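Side-chain contacts in putative Acetyltransferase from the GNAT family (Novosphingobium aromaticivorans DSM 12444, PDB 3EC4), which is probably an acyltransferase of the GNAT family that transfers an acyl group other than an aminoacyl group: residues 107-110 with 111-114; 167-170 with 171-174. All coordinates share one frame; numbering follows the deposited sequence.

Contact 1: 107-110 with 111-114; sequences TDVP and EMTA
The carbonyl oxygen of Val109 receives two approaches from Thr113. Thr113 N donates to Val109 O at 2.8 Å, with an N-H...O angle of 165°. Thr113 OG1 lies 3.1 Å from Val109 O, a possible second bond that is not settled. The Thr113 hydroxyl stands beside its own backbone N (chi1 -69°), which turns it back over the preceding turn. It is also hydrogen-bonded to Trp124 NE1. Val109 CG1 crosses at an angle, 4.0 Å from Thr113 OG1.

Met112, a selenomethionine, uses the same turn differently. Its backbone N donates to Asp108 O at 2.8 Å. Its CG stands beside the backbone N (chi1 -71°), which carries the chain back over Asp108. CG rests 3.2 Å from Asp108 O, and SE comes to 3.9 Å from Asp108 CB. The buried side chain also touches Leu104, Trp124, Trp129 and strand 142-149.

The acidic side chains lie on another face. Asp108 OD1 and Glu111 OE1 are 4.6 Å apart. Arg138 forms salt bridges with both residues, through NH2 to Asp108 OD1 and NH1 to Glu111 OE2. Asp108 OD2 also accepts a hydrogen bond from Gly105 N. A water accepts from Glu111 N and donates to Thr107 O and to Glu111 OE1, the latter at 2.8 Å.

This 3-10 turn leading into helix 109-118 therefore has a polar face and an apolar one. Arg138 probably offsets the repulsion between the two acids, which is consistent with both remaining ionised.

Contact 2: 167-170 with 171-174; sequences PEYR and GRGL
Tyr169 meets Arg172 and Leu174 on the inner side of this turn. Tyr169 CB packs against Leu174 CD1 at 4.1 Å, and the same methyl lies 3.8 Å from Tyr169 O. The Tyr169 ring presents its edge to one face of the Arg172 guanidinium, with CD1 3.7 Å from NH2 and the planes 72° apart. The extended Arg172 chain passes over Tyr169 O on the way, CG coming within 3.5 Å. A water bridges this inner side with three bonds: it donates to Tyr169 O at 2.7 Å and accepts from Arg172 N and Leu174 N.

The outer side is looser. Arg172 NH2 makes only a weak bond to Glu168 O, at 3.3 Å and 139°. Another water accepts a hydrogen bond from Arg172 NE and donates to Glu168 O and Arg170 O. Exposed Arg170 turns away and bonds through NH2 to Thr165 O.

Gly171 and Gly173 both have positive phi, and Gly173 is the N-cap residue. The sequence matches the GNAT Arg/Gln-x-x-Gly-x-Gly/Ala loop, which in relatives binds the coenzyme A pyrophosphate through backbone amides. It joins strand 157-165 to helix 174-188, with Tyr169 and Leu174 packed on strands 134-139 and 142-149.

Contact 1 comes first along the chain, and contact 2 follows it. Their centres are about 18 Å apart and their nearest atoms about 9 Å, so they do not touch. Contact 1 runs from a 3-10 turn into helix 109-118, and contact 2 belongs to the loop before helix 174-188. Both belong to the N-acetyltransferase region of the chain. They are related through the mixed sheet, since both pack on strand 142-149. Contact 1 reaches strand 134-139 through its salt bridges to Arg138, and contact 2 packs on Ile139. Met112 and Glu111 reach Leu143, while Tyr169 and Leu174 reach Ala144. The helix and the probable cofactor loop thus share neighbouring strands of one sheet.

Contact 1: 107-110 with 111-114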
loop_
_atom_site.group_PDB
_atom_site.type_symbol
_atom_site.label_atom_id
_atom_site.label_comp_id
_atom_site.label_asym_id
_atom_site.label_seq_id
_atom_site.Cartn_x
_atom_site.Cartn_y
_atom_site.Cartn_z
ATOM N N THR A 107 -4.501 -19.615 6.294
ATOM C CA THR A 107 -3.632 -20.759 6.048
ATOM C C THR A 107 -2.485 -20.436 5.076
ATOM O O THR A 107 -1.468 -21.101 5.103
ATOM C CB THR A 107 -4.403 -22.021 5.579
ATOM O OG1 THR A 107 -5.062 -21.789 4.323
ATOM C CG2 THR A 107 -5.424 -22.478 6.623
ATOM N N ASP A 108 -2.645 -19.414 4.232
ATOM C CA ASP A 108 -1.637 -19.010 3.262
ATOM C C ASP A 108 -0.586 -18.054 3.806
ATOM O O ASP A 108 0.386 -17.715 3.104
ATOM C CB ASP A 108 -2.326 -18.357 2.050
ATOM C CG ASP A 108 -3.377 -19.249 1.449
ATOM O OD1 ASP A 108 -3.005 -20.270 0.843
ATOM O OD2 ASP A 108 -4.572 -18.923 1.578
ATOM N N VAL A 109 -0.755 -17.632 5.049
ATOM C CA VAL A 109 0.084 -16.546 5.584
ATOM C C VAL A 109 1.589 -16.863 5.574
ATOM O O VAL A 109 2.361 -16.027 5.122
ATOM C CB VAL A 109 -0.431 -16.075 6.936
ATOM C CG1 VAL A 109 0.610 -15.127 7.625
ATOM C CG2 VAL A 109 -1.823 -15.396 6.749
ATOM N N PRO A 110 2.009 -18.071 5.992
ATOM C CA PRO A 110 3.458 -18.412 5.854
ATOM C C PRO A 110 4.025 -18.225 4.441
ATOM O O PRO A 110 5.112 -17.616 4.260
ATOM C CB PRO A 110 3.489 -19.889 6.262
ATOM C CG PRO A 110 2.371 -20.000 7.253
ATOM C CD PRO A 110 1.281 -19.178 6.641
ATOM N N GLU A 111 3.304 -18.740 3.455
ATOM C CA GLU A 111 3.722 -18.604 2.063
ATOM C C GLU A 111 3.658 -17.187 1.538
ATOM O O GLU A 111 4.510 -16.806 0.727
ATOM C CB GLU A 111 2.895 -19.519 1.165
ATOM C CG GLU A 111 3.277 -20.950 1.331
ATOM C CD GLU A 111 2.326 -21.892 0.634
ATOM O OE1 GLU A 111 1.185 -22.112 1.168
ATOM O OE2 GLU A 111 2.726 -22.406 -0.444
HETATM N N MSE A 112 2.651 -16.413 1.973
HETATM C CA MSE A 112 2.527 -14.986 1.631
HETATM C C MSE A 112 3.680 -14.204 2.213
HETATM O O MSE A 112 4.294 -13.354 1.570
HETATM C CB MSE A 112 1.221 -14.436 2.205
HETATM C CG MSE A 112 -0.059 -14.985 1.444
HETATM SE SE MSE A 112 -1.684 -14.546 2.458
HETATM C CE MSE A 112 -1.835 -12.721 1.963
ATOM N N THR A 113 3.983 -14.519 3.458
ATOM C CA THR A 113 5.127 -13.901 4.126
ATOM C C THR A 113 6.465 -14.171 3.441
ATOM O O THR A 113 7.266 -13.249 3.261
ATOM C CB THR A 113 5.128 -14.312 5.590
ATOM O OG1 THR A 113 4.010 -13.680 6.218
ATOM C CG2 THR A 113 6.442 -13.852 6.256
ATOM N N ALA A 114 6.743 -15.410 3.072
ATOM C CA ALA A 114 7.981 -15.733 2.359
ATOM C C ALA A 114 8.065 -14.929 1.064
ATOM O O ALA A 114 9.104 -14.343 0.754
ATOM C CB ALA A 114 8.064 -17.168 2.031
HETATM O O HOH W 1 1.107 -21.038 3.737
#

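Contact 2: 167-170 with 171-174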
loop_
_atom_site.group_PDB
_atom_site.type_symbol
_atom_site.label_atom_id
_atom_site.label_comp_id
_atom_site.label_asym_id
_atom_site.label_seq_id
_atom_site.Cartn_x
_atom_site.Cartn_y
_atom_site.Cartn_z
ATOM N N PRO A 167 10.472 -14.428 -8.664
ATOM C CA PRO A 167 11.222 -14.284 -9.914
ATOM C C PRO A 167 11.022 -15.414 -10.886
ATOM O O PRO A 167 10.817 -15.143 -12.090
ATOM C CB PRO A 167 12.664 -14.211 -9.446
ATOM C CG PRO A 167 12.597 -13.627 -8.118
ATOM C CD PRO A 167 11.318 -14.185 -7.496
ATOM N N GLU A 168 11.003 -16.658 -10.406
ATOM C CA GLU A 168 10.837 -17.799 -11.280
ATOM C C GLU A 168 9.470 -17.895 -11.980
ATOM O O GLU A 168 9.330 -18.670 -12.949
ATOM C CB GLU A 168 11.159 -19.120 -10.561
ATOM C CG GLU A 168 10.329 -19.408 -9.335
ATOM C CD GLU A 168 10.941 -18.935 -8.037
ATOM O OE1 GLU A 168 11.556 -17.827 -8.003
ATOM O OE2 GLU A 168 10.732 -19.645 -7.015
ATOM N N TYR A 169 8.476 -17.134 -11.507
ATOM C CA TYR A 169 7.164 -17.082 -12.168
ATOM C C TYR A 169 6.854 -15.754 -12.867
ATOM O O TYR A 169 5.688 -15.486 -13.249
ATOM C CB TYR A 169 6.040 -17.385 -11.177
ATOM C CG TYR A 169 6.273 -18.679 -10.452
ATOM C CD1 TYR A 169 6.311 -19.894 -11.134
ATOM C CD2 TYR A 169 6.475 -18.682 -9.088
ATOM C CE1 TYR A 169 6.559 -21.089 -10.442
ATOM C CE2 TYR A 169 6.701 -19.861 -8.387
ATOM C CZ TYR A 169 6.753 -21.050 -9.060
ATOM O OH TYR A 169 6.988 -22.181 -8.323
ATOM N N ARG A 170 7.866 -14.925 -13.020
ATOM C CA ARG A 170 7.695 -13.631 -13.682
ATOM C C ARG A 170 7.609 -13.800 -15.190
ATOM O O ARG A 170 7.941 -14.859 -15.744
ATOM C CB ARG A 170 8.781 -12.658 -13.262
ATOM C CG ARG A 170 8.525 -12.166 -11.880
ATOM C CD ARG A 170 9.571 -11.243 -11.411
ATOM N NE ARG A 170 9.423 -11.013 -9.974
ATOM C CZ ARG A 170 10.335 -10.439 -9.196
ATOM N NH1 ARG A 170 11.480 -10.004 -9.712
ATOM N NH2 ARG A 170 10.103 -10.295 -7.902
ATOM N N GLY A 171 7.079 -12.768 -15.844
ATOM C CA GLY A 171 6.931 -12.776 -17.283
ATOM C C GLY A 171 5.835 -13.677 -17.777
ATOM O O GLY A 171 5.827 -14.007 -18.970
ATOM N N ARG A 172 4.881 -14.048 -16.904
ATOM C CA ARG A 172 3.725 -14.883 -17.313
ATOM C C ARG A 172 2.372 -14.169 -17.204
ATOM O O ARG A 172 1.341 -14.793 -17.352
ATOM C CB ARG A 172 3.607 -16.120 -16.431
ATOM C CG ARG A 172 4.868 -16.919 -16.353
ATOM C CD ARG A 172 4.585 -18.249 -15.726
ATOM N NE ARG A 172 5.847 -18.860 -15.338
ATOM C CZ ARG A 172 5.995 -20.136 -15.002
ATOM N NH1 ARG A 172 4.963 -20.959 -15.013
ATOM N NH2 ARG A 172 7.192 -20.574 -14.642
ATOM N N GLY A 173 2.374 -12.882 -16.915
ATOM C CA GLY A 173 1.121 -12.123 -16.812
ATOM C C GLY A 173 0.372 -12.260 -15.501
ATOM O O GLY A 173 -0.814 -11.910 -15.394
ATOM N N LEU A 174 1.050 -12.733 -14.474
ATOM C CA LEU A 174 0.332 -13.009 -13.206
ATOM C C LEU A 174 -0.105 -11.745 -12.515
ATOM O O LEU A 174 -1.270 -11.661 -12.035
ATOM C CB LEU A 174 1.145 -13.881 -12.279
ATOM C CG LEU A 174 1.487 -15.239 -12.892
ATOM C CD1 LEU A 174 2.245 -16.114 -11.888
ATOM C CD2 LEU A 174 0.253 -15.922 -13.458
HETATM O O HOH W 2 8.524 -17.593 -15.483
HETATM O O HOH W 3 4.208 -13.476 -14.220
#